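PDB 6LXU: L-methionine gamma-lyase from Fusobacterium nucleatum subsp. nucleatum, which belongs to the Cys/Met metabolism family of pyridoxal-phosphate-dependent enzymes, with the aminotransferase-like fold of that clan, and assembles from four copies of its chain. Local coordinates for residues 85-90 / 244-249; 91-96 / 205-210; 327-332 / 393-398; 334-339 / 385-390. All blocks are in the same frame, centred on the assembly; numbering follows the deposited sequence. Where two conformers were deposited one is given.

Contact 1: residues 85-90 / 244-249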
loop_
_atom_site.group_PDB
_atom_site.type_symbol
_atom_site.label_atom_id
_atom_site.label_comp_id
_atom_site.label_asym_id
_atom_site.label_seq_id
_atom_site.Cartn_x
_atom_site.Cartn_y
_atom_site.Cartn_z
ATOM N N ALA A 85 10.180 13.620 -10.164
ATOM C CA ALA A 85 10.332 12.258 -9.665
ATOM C C ALA A 85 10.126 11.238 -10.771
ATOM O O ALA A 85 9.293 11.419 -11.663
ATOM C CB ALA A 85 9.359 11.992 -8.544
ATOM N N MET A 86 10.879 10.145 -10.662
ATOM C CA MET A 86 10.820 9.021 -11.590
ATOM C C MET A 86 10.866 7.725 -10.797
ATOM O O MET A 86 11.203 7.698 -9.621
ATOM C CB MET A 86 11.984 9.054 -12.587
ATOM C CG MET A 86 12.006 10.261 -13.508
ATOM S SD MET A 86 12.636 11.768 -12.751
ATOM C CE MET A 86 12.748 12.776 -14.225
ATOM N N SER A 87 10.580 6.628 -11.493
ATOM C CA SER A 87 10.484 5.310 -10.866
ATOM C C SER A 87 11.814 4.571 -10.702
ATOM O O SER A 87 11.811 3.417 -10.277
ATOM C CB SER A 87 9.469 4.455 -11.593
ATOM O OG SER A 87 9.881 4.266 -12.922
ATOM N N SER A 88 12.940 5.231 -10.986
ATOM C CA SER A 88 14.257 4.753 -10.543
ATOM C C SER A 88 15.253 5.882 -10.735
ATOM O O SER A 88 15.005 6.826 -11.491
ATOM C CB SER A 88 14.738 3.531 -11.337
ATOM O OG SER A 88 15.046 3.879 -12.677
ATOM N N GLY A 89 16.402 5.760 -10.086
ATOM C CA GLY A 89 17.549 6.609 -10.386
ATOM C C GLY A 89 17.922 6.587 -11.857
ATOM O O GLY A 89 18.173 7.647 -12.460
ATOM N N MET A 90 17.946 5.406 -12.470
ATOM C CA MET A 90 18.229 5.346 -13.899
ATOM C C MET A 90 17.141 6.043 -14.706
ATOM O O MET A 90 17.436 6.601 -15.777
ATOM C CB MET A 90 18.458 3.913 -14.390
ATOM C CG MET A 90 19.710 3.257 -13.837
ATOM S SD MET A 90 21.206 4.252 -13.914
ATOM C CE MET A 90 21.382 4.533 -15.673
ATOM N N THR A 244 11.018 7.982 -21.620
ATOM C CA THR A 244 11.243 6.901 -20.674
ATOM C C THR A 244 9.957 6.373 -20.056
ATOM O O THR A 244 9.898 5.197 -19.706
ATOM C CB THR A 244 12.171 7.312 -19.531
ATOM O OG1 THR A 244 11.478 8.237 -18.684
ATOM C CG2 THR A 244 13.474 7.919 -20.040
ATOM N N GLY A 245 8.956 7.222 -19.846
ATOM C CA GLY A 245 7.785 6.778 -19.121
ATOM C C GLY A 245 8.088 6.217 -17.739
ATOM O O GLY A 245 7.344 5.372 -17.249
ATOM N N ALA A 246 9.151 6.691 -17.093
ATOM C CA ALA A 246 9.553 6.166 -15.783
ATOM C C ALA A 246 8.744 6.840 -14.667
ATOM O O ALA A 246 9.272 7.593 -13.852
ATOM C CB ALA A 246 11.040 6.356 -15.593
ATOM N N VAL A 247 7.453 6.510 -14.627
ATOM C CA VAL A 247 6.496 7.169 -13.751
ATOM C C VAL A 247 6.491 6.531 -12.381
ATOM O O VAL A 247 6.201 5.342 -12.236
ATOM C CB VAL A 247 5.079 7.109 -14.344
ATOM C CG1 VAL A 247 4.066 7.777 -13.432
ATOM C CG2 VAL A 247 5.044 7.773 -15.716
ATOM N N LEU A 248 6.790 7.335 -11.354
ATOM C CA LEU A 248 6.791 6.865 -9.971
ATOM C C LEU A 248 5.365 6.535 -9.516
ATOM O O LEU A 248 4.426 7.303 -9.702
ATOM C CB LEU A 248 7.396 7.931 -9.068
ATOM C CG LEU A 248 7.602 7.524 -7.614
ATOM C CD1 LEU A 248 8.562 6.351 -7.481
ATOM C CD2 LEU A 248 8.133 8.716 -6.837
ATOM N N GLY A 249 5.206 5.385 -8.876
ATOM C CA GLY A 249 3.921 5.015 -8.305
ATOM C C GLY A 249 3.593 5.913 -7.114
ATOM O O GLY A 249 4.476 6.195 -6.298
HETATM O O HOH W 1 6.877 10.097 -12.031
#

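Contact 2: residues 91-96 / 205-210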
loop_
_atom_site.group_PDB
_atom_site.type_symbol
_atom_site.label_atom_id
_atom_site.label_comp_id
_atom_site.label_asym_id
_atom_site.label_seq_id
_atom_site.Cartn_x
_atom_site.Cartn_y
_atom_site.Cartn_z
ATOM N N GLY A 91 15.902 6.043 -14.213
ATOM C CA GLY A 91 14.851 6.844 -14.818
ATOM C C GLY A 91 15.114 8.341 -14.761
ATOM O O GLY A 91 14.841 9.063 -15.727
ATOM N N ALA A 92 15.610 8.822 -13.620
ATOM C CA ALA A 92 15.983 10.228 -13.484
ATOM C C ALA A 92 17.120 10.585 -14.435
ATOM O O ALA A 92 17.061 11.611 -15.134
ATOM C CB ALA A 92 16.374 10.520 -12.043
ATOM N N ILE A 93 18.151 9.744 -14.458
ATOM C CA ILE A 93 19.339 9.984 -15.289
ATOM C C ILE A 93 18.998 9.947 -16.777
ATOM O O ILE A 93 19.309 10.900 -17.527
ATOM C CB ILE A 93 20.441 8.973 -14.926
ATOM C CG1 ILE A 93 20.986 9.279 -13.518
ATOM C CG2 ILE A 93 21.591 8.974 -15.935
ATOM C CD1 ILE A 93 21.687 8.094 -12.880
ATOM N N SER A 94 18.336 8.876 -17.215
ATOM C CA SER A 94 17.996 8.728 -18.628
ATOM C C SER A 94 16.998 9.782 -19.083
ATOM O O SER A 94 17.151 10.356 -20.167
ATOM C CB SER A 94 17.505 7.311 -18.951
ATOM O OG SER A 94 16.313 6.991 -18.258
ATOM N N SER A 95 15.968 10.065 -18.287
ATOM C CA SER A 95 14.998 11.074 -18.691
ATOM C C SER A 95 15.681 12.413 -18.929
ATOM O O SER A 95 15.358 13.131 -19.873
ATOM C CB SER A 95 13.922 11.283 -17.646
ATOM O OG SER A 95 13.102 10.129 -17.459
ATOM N N THR A 96 16.621 12.747 -18.053
ATOM C CA THR A 96 17.393 13.983 -18.191
ATOM C C THR A 96 18.229 13.974 -19.472
ATOM O O THR A 96 18.166 14.924 -20.266
ATOM C CB THR A 96 18.283 14.193 -16.950
ATOM O OG1 THR A 96 17.446 14.340 -15.795
ATOM C CG2 THR A 96 19.132 15.444 -17.100
ATOM N N ILE A 205 22.108 20.627 -13.084
ATOM C CA ILE A 205 21.089 19.602 -12.794
ATOM C C ILE A 205 21.673 18.626 -11.789
ATOM O O ILE A 205 22.788 18.153 -11.964
ATOM C CB ILE A 205 20.688 18.823 -14.072
ATOM C CG1 ILE A 205 20.220 19.770 -15.189
ATOM C CG2 ILE A 205 19.626 17.771 -13.738
ATOM C CD1 ILE A 205 20.051 19.095 -16.538
ATOM N N VAL A 206 20.891 18.307 -10.753
ATOM C CA VAL A 206 21.234 17.267 -9.796
ATOM C C VAL A 206 20.299 16.090 -10.012
ATOM O O VAL A 206 19.088 16.273 -10.157
ATOM C CB VAL A 206 21.117 17.770 -8.345
ATOM C CG1 VAL A 206 21.148 16.621 -7.338
ATOM C CG2 VAL A 206 22.233 18.757 -8.061
ATOM N N VAL A 207 20.869 14.886 -10.011
ATOM C CA VAL A 207 20.090 13.651 -10.084
ATOM C C VAL A 207 20.413 12.785 -8.864
ATOM O O VAL A 207 21.523 12.809 -8.309
ATOM C CB VAL A 207 20.308 12.887 -11.407
ATOM C CG1 VAL A 207 19.934 13.750 -12.593
ATOM C CG2 VAL A 207 21.716 12.351 -11.522
ATOM N N HIS A 208 19.404 12.014 -8.458
ATOM C CA HIS A 208 19.518 11.058 -7.343
ATOM C C HIS A 208 18.884 9.729 -7.667
ATOM O O HIS A 208 17.808 9.684 -8.250
ATOM C CB HIS A 208 18.746 11.539 -6.109
ATOM C CG HIS A 208 19.360 12.701 -5.415
ATOM N ND1 HIS A 208 20.403 12.559 -4.526
ATOM C CD2 HIS A 208 19.063 14.020 -5.474
ATOM C CE1 HIS A 208 20.718 13.762 -4.072
ATOM N NE2 HIS A 208 19.923 14.661 -4.627
ATOM N N SER A 209 19.507 8.668 -7.167
ATOM C CA SER A 209 18.778 7.448 -6.860
ATOM C C SER A 209 18.180 7.588 -5.466
ATOM O O SER A 209 18.876 7.415 -4.467
ATOM C CB SER A 209 19.691 6.238 -6.936
ATOM O OG SER A 209 18.956 5.080 -6.543
ATOM N N ALA A 210 16.884 7.894 -5.411
ATOM C CA ALA A 210 16.169 7.951 -4.137
ATOM C C ALA A 210 16.004 6.577 -3.498
ATOM O O ALA A 210 15.718 6.485 -2.312
ATOM C CB ALA A 210 14.818 8.634 -4.310
#

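Contact 3: residues 327-332 / 393-398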
loop_
_atom_site.group_PDB
_atom_site.type_symbol
_atom_site.label_atom_id
_atom_site.label_comp_id
_atom_site.label_asym_id
_atom_site.label_seq_id
_atom_site.Cartn_x
_atom_site.Cartn_y
_atom_site.Cartn_z
ATOM N N LYS A 327 35.817 -13.277 0.768
ATOM C CA LYS A 327 34.715 -14.242 0.891
ATOM C C LYS A 327 34.572 -14.746 2.325
ATOM O O LYS A 327 33.459 -14.837 2.855
ATOM C CB LYS A 327 34.903 -15.424 -0.070
ATOM C CG LYS A 327 34.937 -15.037 -1.534
ATOM C CD LYS A 327 34.653 -16.210 -2.470
ATOM C CE LYS A 327 35.593 -17.390 -2.262
ATOM N NZ LYS A 327 35.161 -18.569 -3.055
ATOM N N THR A 328 35.698 -15.067 2.966
ATOM C CA THR A 328 35.679 -15.548 4.333
ATOM C C THR A 328 35.072 -14.513 5.286
ATOM O O THR A 328 34.261 -14.871 6.134
ATOM C CB THR A 328 37.086 -15.980 4.795
ATOM O OG1 THR A 328 37.495 -17.109 4.009
ATOM C CG2 THR A 328 37.094 -16.361 6.268
ATOM N N LEU A 329 35.486 -13.253 5.154
ATOM C CA LEU A 329 34.904 -12.193 5.965
ATOM C C LEU A 329 33.385 -12.164 5.797
ATOM O O LEU A 329 32.643 -12.301 6.767
ATOM C CB LEU A 329 35.475 -10.817 5.593
ATOM C CG LEU A 329 34.799 -9.628 6.300
ATOM C CD1 LEU A 329 34.944 -9.728 7.805
ATOM C CD2 LEU A 329 35.333 -8.304 5.784
ATOM N N LEU A 330 32.934 -12.007 4.558
ATOM C CA LEU A 330 31.500 -11.828 4.321
ATOM C C LEU A 330 30.695 -13.037 4.735
ATOM O O LEU A 330 29.627 -12.897 5.333
ATOM C CB LEU A 330 31.208 -11.475 2.875
ATOM C CG LEU A 330 31.212 -9.971 2.604
ATOM C CD1 LEU A 330 32.566 -9.314 2.848
ATOM C CD2 LEU A 330 30.766 -9.713 1.183
ATOM N N ASN A 331 31.208 -14.236 4.453
ATOM C CA ASN A 331 30.478 -15.465 4.791
ATOM C C ASN A 331 30.316 -15.707 6.290
ATOM O O ASN A 331 29.464 -16.503 6.692
ATOM C CB ASN A 331 31.119 -16.674 4.113
ATOM C CG ASN A 331 30.902 -16.676 2.616
ATOM O OD1 ASN A 331 30.052 -15.948 2.099
ATOM N ND2 ASN A 331 31.682 -17.474 1.902
ATOM N N ASN A 332 31.108 -15.028 7.115
ATOM C CA ASN A 332 31.019 -15.142 8.570
ATOM C C ASN A 332 30.234 -14.035 9.264
ATOM O O ASN A 332 30.026 -14.107 10.475
ATOM C CB ASN A 332 32.426 -15.236 9.164
ATOM C CG ASN A 332 32.989 -16.625 9.058
ATOM O OD1 ASN A 332 32.660 -17.483 9.874
ATOM N ND2 ASN A 332 33.820 -16.862 8.054
ATOM N N GLN A 393 34.595 -10.060 14.648
ATOM C CA GLN A 393 34.559 -11.527 14.673
ATOM C C GLN A 393 34.760 -12.115 13.284
ATOM O O GLN A 393 35.416 -13.149 13.145
ATOM C CB GLN A 393 33.316 -12.081 15.390
ATOM C CG GLN A 393 31.972 -11.860 14.695
ATOM C CD GLN A 393 31.701 -12.803 13.542
ATOM O OE1 GLN A 393 32.227 -13.924 13.483
ATOM N NE2 GLN A 393 30.868 -12.361 12.607
ATOM N N GLY A 394 34.240 -11.461 12.243
ATOM C CA GLY A 394 34.461 -11.918 10.882
ATOM C C GLY A 394 35.921 -11.815 10.470
ATOM O O GLY A 394 36.477 -12.729 9.833
ATOM N N LEU A 395 36.542 -10.696 10.810
ATOM C CA LEU A 395 37.965 -10.481 10.499
ATOM C C LEU A 395 38.866 -11.490 11.223
ATOM O O LEU A 395 39.901 -11.891 10.674
ATOM C CB LEU A 395 38.389 -9.053 10.845
ATOM C CG LEU A 395 37.820 -7.955 9.934
ATOM C CD1 LEU A 395 37.964 -6.603 10.614
ATOM C CD2 LEU A 395 38.478 -7.964 8.565
ATOM N N GLU A 396 38.473 -11.916 12.426
ATOM C CA GLU A 396 39.214 -12.949 13.177
ATOM C C GLU A 396 39.311 -14.265 12.411
ATOM O O GLU A 396 40.278 -15.017 12.602
ATOM C CB GLU A 396 38.565 -13.214 14.545
ATOM C CG GLU A 396 38.810 -12.131 15.583
ATOM C CD GLU A 396 38.051 -12.332 16.888
ATOM O OE1 GLU A 396 37.142 -13.193 16.960
ATOM O OE2 GLU A 396 38.357 -11.605 17.861
ATOM N N LYS A 397 38.328 -14.554 11.555
ATOM C CA LYS A 397 38.292 -15.809 10.789
ATOM C C LYS A 397 39.231 -15.839 9.586
ATOM O O LYS A 397 39.436 -16.904 9.005
ATOM C CB LYS A 397 36.869 -16.126 10.304
ATOM C CG LYS A 397 35.775 -16.086 11.362
ATOM C CD LYS A 397 36.079 -16.949 12.569
ATOM C CE LYS A 397 34.875 -17.047 13.491
ATOM N NZ LYS A 397 34.603 -15.764 14.201
ATOM N N ILE A 398 39.781 -14.697 9.184
ATOM C CA ILE A 398 40.706 -14.663 8.052
ATOM C C ILE A 398 42.052 -15.206 8.525
ATOM O O ILE A 398 42.635 -14.666 9.461
ATOM C CB ILE A 398 40.899 -13.240 7.490
ATOM C CG1 ILE A 398 39.576 -12.672 6.965
ATOM C CG2 ILE A 398 41.949 -13.246 6.376
ATOM C CD1 ILE A 398 39.597 -11.169 6.767
ATOM O OXT ILE A 398 42.583 -16.179 7.977
#

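Contact 4: residues 334-339 / 385-390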
loop_
_atom_site.group_PDB
_atom_site.type_symbol
_atom_site.label_atom_id
_atom_site.label_comp_id
_atom_site.label_asym_id
_atom_site.label_seq_id
_atom_site.Cartn_x
_atom_site.Cartn_y
_atom_site.Cartn_z
ATOM N N LYS A 334 27.186 -11.857 10.630
ATOM C CA LYS A 334 25.849 -12.172 11.142
ATOM C C LYS A 334 24.900 -10.980 11.215
ATOM O O LYS A 334 23.681 -11.182 11.269
ATOM C CB LYS A 334 25.958 -12.796 12.535
ATOM C CG LYS A 334 26.851 -14.030 12.633
ATOM C CD LYS A 334 26.413 -15.128 11.679
ATOM C CE LYS A 334 27.092 -16.463 11.962
ATOM N NZ LYS A 334 28.547 -16.426 11.660
ATOM N N LEU A 335 25.431 -9.764 11.214
ATOM C CA LEU A 335 24.616 -8.558 11.319
ATOM C C LEU A 335 24.586 -7.836 9.976
ATOM O O LEU A 335 23.503 -7.526 9.463
ATOM C CB LEU A 335 25.140 -7.654 12.434
ATOM C CG LEU A 335 24.308 -6.403 12.728
ATOM C CD1 LEU A 335 22.888 -6.785 13.117
ATOM C CD2 LEU A 335 24.975 -5.573 13.812
ATOM N N CYS A 336 25.759 -7.571 9.402
ATOM C CA CYS A 336 25.853 -6.989 8.074
ATOM C C CYS A 336 25.229 -7.946 7.071
ATOM O O CYS A 336 25.459 -9.161 7.154
ATOM C CB CYS A 336 27.315 -6.796 7.703
ATOM S SG CYS A 336 28.292 -5.774 8.835
ATOM N N SER A 337 24.473 -7.415 6.112
ATOM C CA SER A 337 23.781 -8.243 5.121
ATOM C C SER A 337 24.493 -8.196 3.788
ATOM O O SER A 337 24.910 -7.132 3.334
ATOM C CB SER A 337 22.345 -7.757 4.944
ATOM O OG SER A 337 21.582 -7.915 6.140
ATOM N N LEU A 338 24.577 -9.359 3.139
ATOM C CA LEU A 338 25.245 -9.502 1.850
ATOM C C LEU A 338 24.249 -9.119 0.758
ATOM O O LEU A 338 23.286 -9.846 0.530
ATOM C CB LEU A 338 25.726 -10.948 1.663
ATOM C CG LEU A 338 26.488 -11.591 2.828
ATOM C CD1 LEU A 338 27.047 -12.954 2.434
ATOM C CD2 LEU A 338 27.588 -10.652 3.284
ATOM N N ALA A 339 24.467 -7.979 0.102
ATOM C CA ALA A 339 23.481 -7.462 -0.859
ATOM C C ALA A 339 24.080 -6.320 -1.613
ATOM O O ALA A 339 25.020 -5.695 -1.128
ATOM C CB ALA A 339 22.231 -6.970 -0.140
ATOM N N GLU A 385 28.616 -0.330 18.141
ATOM C CA GLU A 385 29.334 -1.387 18.859
ATOM C C GLU A 385 28.989 -2.746 18.271
ATOM O O GLU A 385 29.841 -3.637 18.221
ATOM C CB GLU A 385 29.007 -1.393 20.358
ATOM C CG GLU A 385 29.383 -0.129 21.125
ATOM C CD GLU A 385 28.412 1.042 20.989
ATOM O OE1 GLU A 385 27.327 0.893 20.369
ATOM O OE2 GLU A 385 28.737 2.126 21.530
ATOM N N ASP A 386 27.739 -2.921 17.834
ATOM C CA ASP A 386 27.299 -4.186 17.268
ATOM C C ASP A 386 27.830 -4.386 15.851
ATOM O O ASP A 386 28.185 -5.505 15.471
ATOM C CB ASP A 386 25.765 -4.257 17.276
ATOM C CG ASP A 386 25.178 -4.176 18.672
ATOM O OD1 ASP A 386 25.829 -4.675 19.635
ATOM O OD2 ASP A 386 24.064 -3.625 18.822
ATOM N N ILE A 387 27.875 -3.316 15.056
ATOM C CA ILE A 387 28.433 -3.422 13.715
ATOM C C ILE A 387 29.923 -3.784 13.814
ATOM O O ILE A 387 30.389 -4.682 13.121
ATOM C CB ILE A 387 28.253 -2.123 12.899
ATOM C CG1 ILE A 387 26.764 -1.715 12.792
ATOM C CG2 ILE A 387 28.837 -2.298 11.501
ATOM C CD1 ILE A 387 26.578 -0.304 12.256
ATOM N N ILE A 388 30.639 -3.075 14.680
ATOM C CA ILE A 388 32.066 -3.343 14.883
ATOM C C ILE A 388 32.302 -4.745 15.434
ATOM O O ILE A 388 33.219 -5.427 14.968
ATOM C CB ILE A 388 32.730 -2.238 15.723
ATOM C CG1 ILE A 388 32.805 -0.959 14.874
ATOM C CG2 ILE A 388 34.136 -2.661 16.166
ATOM C CD1 ILE A 388 33.295 0.288 15.580
ATOM N N ALA A 389 31.492 -5.197 16.383
ATOM C CA ALA A 389 31.665 -6.559 16.903
ATOM C C ALA A 389 31.499 -7.594 15.800
ATOM O O ALA A 389 32.239 -8.593 15.749
ATOM C CB ALA A 389 30.704 -6.819 18.051
ATOM N N ASP A 390 30.546 -7.367 14.898
ATOM C CA ASP A 390 30.334 -8.281 13.791
ATOM C C ASP A 390 31.537 -8.289 12.846
ATOM O O ASP A 390 32.030 -9.350 12.487
ATOM C CB ASP A 390 29.041 -7.909 13.039
ATOM C CG ASP A 390 28.614 -8.940 12.026
ATOM O OD1 ASP A 390 28.752 -10.161 12.310
ATOM O OD2 ASP A 390 28.076 -8.546 10.961
#

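Contact 1: residues 85-90 / 244-249
Leu248 sets CG anti to its backbone N (chi1 -174°), which puts Leu248 CG 4.1 Å from Met86 O, and Met86 sets CG anti to its carbonyl carbon, which leaves CG of Met86 beside Ala246 O. This is the strand-to-helix junction of the PLP-dependent fold, where the start of helix 89-100 gives Gly89 N and Met90 N to the cofactor phosphate on the modified residue 212. The facing loop makes an inverse gamma turn centred on Ala246, overlapping an ST turn in which Thr244 OG1 accepts from Ala246 N. Ala246 O receives Ser87 N at 2.9 Å, the donor standing 57° above the carbonyl plane, and the same oxygen lies 3.1 Å from Met86 CA in a C-H...O contact. Leu248 divides its branches: CD1 sits 3.7 Å from Met86 O, and CD2 is 3.9 Å from Ala85 CB. CB of Ser87 rests on Val247 O, while its OG is hydrogen-bonded to Ser87 OG of the second subunit, so the junction also lies at a subunit interface. A water completes the seam, donating to Ala85 O and accepting from Leu248 N, 2.8 Å from each.

Contact 2: residues 91-96 / 205-210
Helix-on-sheet packing in the large PLP-binding domain is exemplified where Ile93 and Thr96 of helix 89-100 meet Val207 and Ile205 of strand 205-209. The short axes pass 7.9 Å apart and run at 147°, closer to antiparallel than to parallel. Ile93 crosses Val207 at about a right angle, its CG1 3.7 Å from Val207 CG2. One turn on, Thr96 and Ile205 reach toward each other tip to tip, with Thr96 CG2 3.8 Å from Ile205 CD1. That methyl faces the strand because it lies anti to the backbone N; OG1, beside the N, turns back to donate to Ala92 O at 2.8 Å. Ala92 O thus holds two donors, Thr96 OG1 and Thr96 N, arriving from opposite faces of its plane. The buried hydroxyl is satisfied within the helix, and Val207 CG1 packs 4.1 Å from Thr96 OG1. No hydrogen bond joins the two segments. Where the strand ends, Ser209 OG binds the phosphate of the modified residue 212. Val225 of strand 223-227 touches Ala92, Thr96 and Ile205, Ile185 of strand 183-187 touches Thr96 and Ile205, and helix 229-244 adds Ile235 against Thr96 and Leu231 against Ile205.

Contact 3: residues 327-332 / 393-398
Gln393 reaches Asn332 with its amide: CG lies between the backbone N and carbonyl carbon (chi1 68°), the chain bends again at chi2, and NE2 donates to Asn332 O at 2.9 Å. The bond is nearly straight (172°) and lies in the glutamine amide plane, although the donor stands above the plane of the accepting carbonyl. Asn332 O also accepts from Lys334 NZ. Gly394 follows, its CA 4.9 Å from Leu329 CA; with no side chain on this residue, Leu329 CD1 can settle 3.5 Å from Gly394 C. The same methyl touches CG of Leu395. Here two helices of the C-terminal domain, 322-332 and 384-396, pack against each other, and Leu329 and Leu395 also rest on Leu319 of strand 314-319 in the five-stranded sheet. Lys397 folds back so that NZ donates to Gln393 O and OE1, steadying the glutamine amide. Lys397 CG lies 3.7 Å from Asn332 CG, the two side chains crossing obliquely, while Asn332 ND2 is tied to Thr328 O at 2.8 Å. Lys397 O meets Thr328 CG2 at 3.6 Å. At C-terminal Ile398, CD1 approaches Leu329 CB at 4.3 Å and the carboxylate O is bound by Lys286 NZ.

Contact 4: residues 334-339 / 385-390
Asp390 offers its carboxylate to three consecutive backbone N-H groups, those of Lys334, Leu335 and Cys336. OD1 takes Lys334 N on its syn lone pair, at 2.9 Å and almost straight (175°). OD2 carries the other two: Cys336 N, 3.0 Å away, approaches nearly along the C-O axis, whereas Leu335 N, 2.9 Å away, comes from 58° above the carboxylate plane, both from the same face. The aspartate reaches this turn because its CG is anti to the backbone N (chi1 -170°). Carbon-to-oxygen packing tightens the grip, with Leu335 CB 3.4 Å from Asp390 OD2. The apolar contact of Cys336 SG with Ile387 CG2 is looser, at 4.4 Å, and that of Leu335 CD2 with Ile387 is doubtful because the leucine is disordered over two conformers. Farther out, Gln393 NE2 donates to Asp390 OD1 and helps fix the rotation of the carboxylate. Asp386 OD2 turns to Thr13 and Gly10 of the third subunit, so the helix also serves the assembly. Asp390 of helix 384-396 thus binds the loop before strand 337-338, outermost in its sheet within this chain. Lys334 NZ lies 6.3 Å from Asp390 OD1 and is not in contact with it; the backbone N-H groups and Gln393 NE2 are what bind the buried carboxylate here, consistent with its ionised form.

From the N terminus, contact 1 opens at the end of strand 82-86 and contact 2 directly after it. Contact 2 closes first, at strand 205-209, and contact 1 closes later, after helix 229-244, so the second lies wholly within the first. They touch, Thr244 OG1 and Ser95 OG probably hydrogen-bonding; both use helix 89-100 and reach the same seven-stranded sheet, joining it to the loop after helix 229-244. In the C-terminal domain the pattern recurs: contact 3 opens on helix 322-332, contact 4 opens and closes inside it, and contact 3 ends at the C terminus, both sharing helix 384-396. The pairs follow in series without crossing, contacts 2 and 4 having centres about 31 Å apart.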